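Local coordinates for TlmII (Streptoalloteichus hindustanus, PDB 4HVM), which takes part in tallysomycin biosynthesis as a condensation-domain protein of nonribosomal peptide synthesis and may bind phosphopantetheine, at residues 217-222 with 429-434. Numbering follows the deposited sequence.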
ATOM      1  N   THR A 217       6.526 -15.805  -6.706  1.00 37.06           N
ATOM      2  CA  THR A 217       5.376 -15.025  -7.156  1.00 29.83           C
ATOM      3  C   THR A 217       4.472 -15.773  -8.137  1.00 27.18           C
ATOM      4  O   THR A 217       4.941 -16.384  -9.095  1.00 30.61           O
ATOM      5  CB  THR A 217       5.841 -13.704  -7.794  1.00 30.37           C
ATOM      6  OG1 THR A 217       6.483 -12.898  -6.799  1.00 32.35           O
ATOM      7  CG2 THR A 217       4.669 -12.934  -8.383  1.00 29.35           C
ATOM      8  N   SER A 218       3.168 -15.713  -7.882  1.00 23.22           N
ATOM      9  CA  SER A 218       2.171 -16.286  -8.772  1.00 20.38           C
ATOM     10  C   SER A 218       1.109 -15.238  -9.074  1.00 20.75           C
ATOM     11  O   SER A 218       0.811 -14.396  -8.227  1.00 26.55           O
ATOM     12  CB  SER A 218       1.525 -17.511  -8.129  1.00 21.87           C
ATOM     13  OG  SER A 218       2.503 -18.429  -7.681  1.00 32.10           O
ATOM     14  N   ARG A 219       0.539 -15.288 -10.274  1.00 19.46           N
ATOM     15  CA  ARG A 219      -0.455 -14.296 -10.680  1.00 18.67           C
ATOM     16  C   ARG A 219      -1.730 -14.923 -11.234  1.00 18.02           C
ATOM     17  O   ARG A 219      -1.687 -15.927 -11.948  1.00 19.50           O
ATOM     18  CB  ARG A 219       0.140 -13.330 -11.708  1.00 17.21           C
ATOM     19  CG  ARG A 219       1.255 -12.467 -11.155  1.00 22.48           C
ATOM     20  CD  ARG A 219       1.827 -11.541 -12.214  1.00 21.43           C
ATOM     21  NE  ARG A 219       2.988 -10.811 -11.712  1.00 23.86           N
ATOM     22  CZ  ARG A 219       4.226 -11.292 -11.713  1.00 25.33           C
ATOM     23  NH1 ARG A 219       4.465 -12.507 -12.189  1.00 22.67           N
ATOM     24  NH2 ARG A 219       5.225 -10.561 -11.235  1.00 32.13           N
ATOM     25  N   LEU A 220      -2.862 -14.320 -10.888  1.00 17.38           N
ATOM     26  CA  LEU A 220      -4.158 -14.724 -11.407  1.00 17.92           C
ATOM     27  C   LEU A 220      -4.878 -13.518 -11.993  1.00 17.34           C
ATOM     28  O   LEU A 220      -5.254 -12.598 -11.266  1.00 36.65           O
ATOM     29  CB  LEU A 220      -5.010 -15.338 -10.295  1.00 21.51           C
ATOM     30  CG  LEU A 220      -6.465 -15.655 -10.665  1.00 18.48           C
ATOM     31  CD1 LEU A 220      -6.530 -16.755 -11.715  1.00 19.93           C
ATOM     32  CD2 LEU A 220      -7.261 -16.032  -9.430  1.00 18.34           C
ATOM     33  N   ARG A 221      -5.067 -13.516 -13.308  1.00 18.42           N
ATOM     34  CA  ARG A 221      -5.749 -12.411 -13.966  1.00 17.71           C
ATOM     35  C   ARG A 221      -7.254 -12.598 -13.884  1.00 20.89           C
ATOM     36  O   ARG A 221      -7.789 -13.590 -14.375  1.00 28.91           O
ATOM     37  CB  ARG A 221      -5.326 -12.301 -15.430  1.00 18.43           C
ATOM     38  CG  ARG A 221      -5.717 -10.982 -16.082  1.00 18.12           C
ATOM     39  CD  ARG A 221      -5.486 -11.021 -17.579  1.00 29.15           C
ATOM     40  NE  ARG A 221      -6.415 -11.934 -18.234  1.00 38.76           N
ATOM     41  CZ  ARG A 221      -6.134 -12.634 -19.327  1.00 45.73           C
ATOM     42  NH1 ARG A 221      -4.939 -12.538 -19.897  1.00 36.08           N
ATOM     43  NH2 ARG A 221      -7.051 -13.437 -19.846  1.00 52.48           N
ATOM     44  N   VAL A 222      -7.930 -11.639 -13.263  1.00 20.03           N
ATOM     45  CA  VAL A 222      -9.377 -11.689 -13.107  1.00 17.45           C
ATOM     46  C   VAL A 222     -10.032 -10.656 -14.010  1.00 20.01           C
ATOM     47  O   VAL A 222      -9.634  -9.492 -14.011  1.00 19.94           O
ATOM     48  CB  VAL A 222      -9.789 -11.424 -11.645  1.00 20.35           C
ATOM     49  CG1 VAL A 222     -11.282 -11.191 -11.540  1.00 22.80           C
ATOM     50  CG2 VAL A 222      -9.358 -12.579 -10.755  1.00 19.23           C
ATOM     51  N   VAL A 429      -5.391  -7.968 -11.645  1.00 18.99           N
ATOM     52  CA  VAL A 429      -4.441  -9.059 -11.482  1.00 15.26           C
ATOM     53  C   VAL A 429      -4.079  -9.251 -10.017  1.00 24.56           C
ATOM     54  O   VAL A 429      -3.605  -8.325  -9.360  1.00 27.86           O
ATOM     55  CB  VAL A 429      -3.163  -8.828 -12.305  1.00 17.53           C
ATOM     56  CG1 VAL A 429      -2.141  -9.923 -12.030  1.00 15.15           C
ATOM     57  CG2 VAL A 429      -3.496  -8.772 -13.778  1.00 16.28           C
ATOM     58  N   ILE A 430      -4.315 -10.455  -9.511  1.00 19.96           N
ATOM     59  CA  ILE A 430      -3.952 -10.798  -8.143  1.00 21.44           C
ATOM     60  C   ILE A 430      -2.512 -11.305  -8.072  1.00 24.46           C
ATOM     61  O   ILE A 430      -2.188 -12.359  -8.616  1.00 31.36           O
ATOM     62  CB  ILE A 430      -4.898 -11.867  -7.571  1.00 14.10           C
ATOM     63  CG1 ILE A 430      -6.336 -11.350  -7.561  1.00 14.27           C
ATOM     64  CG2 ILE A 430      -4.468 -12.259  -6.174  1.00 14.08           C
ATOM     65  CD1 ILE A 430      -7.348 -12.361  -7.057  1.00 14.36           C
ATOM     66  N   VAL A 431      -1.645 -10.546  -7.410  1.00 19.49           N
ATOM     67  CA  VAL A 431      -0.246 -10.937  -7.285  1.00 16.09           C
ATOM     68  C   VAL A 431       0.020 -11.584  -5.928  1.00 18.79           C
ATOM     69  O   VAL A 431      -0.161 -10.958  -4.884  1.00 23.48           O
ATOM     70  CB  VAL A 431       0.700  -9.741  -7.477  1.00 14.38           C
ATOM     71  CG1 VAL A 431       2.141 -10.205  -7.434  1.00 14.57           C
ATOM     72  CG2 VAL A 431       0.408  -9.035  -8.789  1.00 14.55           C
ATOM     73  N   LEU A 432       0.453 -12.841  -5.952  1.00 17.90           N
ATOM     74  CA  LEU A 432       0.644 -13.613  -4.725  1.00 14.86           C
ATOM     75  C   LEU A 432       2.115 -13.860  -4.437  1.00 23.65           C
ATOM     76  O   LEU A 432       2.847 -14.355  -5.293  1.00 30.06           O
ATOM     77  CB  LEU A 432      -0.086 -14.954  -4.817  1.00 15.09           C
ATOM     78  CG  LEU A 432       0.170 -15.954  -3.691  1.00 26.40           C
ATOM     79  CD1 LEU A 432      -0.438 -15.467  -2.387  1.00 32.27           C
ATOM     80  CD2 LEU A 432      -0.371 -17.329  -4.060  1.00 29.01           C
ATOM     81  N   ASP A 433       2.540 -13.522  -3.224  1.00 24.27           N
ATOM     82  CA  ASP A 433       3.909 -13.770  -2.783  1.00 31.15           C
ATOM     83  C   ASP A 433       3.898 -14.759  -1.622  1.00 22.90           C
ATOM     84  O   ASP A 433       3.420 -14.441  -0.535  1.00 27.58           O
ATOM     85  CB  ASP A 433       4.581 -12.462  -2.361  1.00 44.04           C
ATOM     86  CG  ASP A 433       4.742 -11.490  -3.517  1.00 56.63           C
ATOM     87  OD1 ASP A 433       5.148 -11.926  -4.614  1.00 59.29           O
ATOM     88  OD2 ASP A 433       4.447 -10.291  -3.332  1.00 61.53           O
ATOM     89  N   GLN A 434       4.420 -15.960  -1.849  1.00 22.45           N
ATOM     90  CA  GLN A 434       4.366 -17.009  -0.835  1.00 23.75           C
ATOM     91  C   GLN A 434       5.731 -17.493  -0.369  1.00 30.15           C
ATOM     92  O   GLN A 434       6.733 -17.335  -1.062  1.00 40.81           O
ATOM     93  CB  GLN A 434       3.549 -18.203  -1.335  1.00 29.57           C
ATOM     94  CG  GLN A 434       2.054 -17.988  -1.270  1.00 37.59           C
ATOM     95  CD  GLN A 434       1.306 -19.235  -0.837  1.00 47.77           C
ATOM     96  OE1 GLN A 434       0.816 -19.320   0.289  1.00 43.05           O
ATOM     97  NE2 GLN A 434       1.212 -20.209  -1.735  1.00 53.47           N
TER
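The edge of a mixed six-stranded sheet is built here by an antiparallel pair, in which segment 217-222 of the outermost strand, 216-223, runs along 429-434 with their axes at 165°. Ser218 faces Leu432 and Leu220 faces Ile430 as hydrogen-bonded pairs. Ser218 N donates to Leu432 O at 2.9 Å, and Leu432 N returns the bond to Ser218 O, nearly along the C=O axis. In the next pair Leu220 N meets Ile430 O in its carbonyl plane on a lone pair, whereas Ile430 N stands above the carbonyl plane of Leu220. On the face carrying Thr217, Arg219 and Arg221, one side-chain hydrogen bond adds to those of the backbone. Thr217 and Asp433 run alongside each other in the same direction; Thr217 OG1, anti to its own carbonyl carbon (chi1 -64°), donates to Asp433 OD1 at 2.7 Å, almost along the C-O axis. An alanine in place of Asp433 would probably cost Thr217 OG1 this acceptor and the two segments their one side-chain hydrogen bond. The Thr217 and Val431 side chains meet at a slant, CG2 to CG1 at 3.8 Å, and Thr217 CG2 also sits over one face of the Arg219 guanidinium, displaced from its middle. Farther along, Arg221 CG meets Val429 CG2 at 3.9 Å. The opposite face, with Leu220, Ile430 and Leu432, is mostly apolar, though it also carries Ser218; Leu220 CD2 lies 4.4 Å from Ile430 CD1. Val222 CG2 approaches the same Ile430 CD1 at 4.2 Å, and helix 445-459 touches Leu220 and Val222 through Met454. Such an antiparallel edge pair of a mixed sheet, with a helix packed on one face, fits the two-lobed condensation-domain fold of the CoA-dependent acyltransferase superfamily.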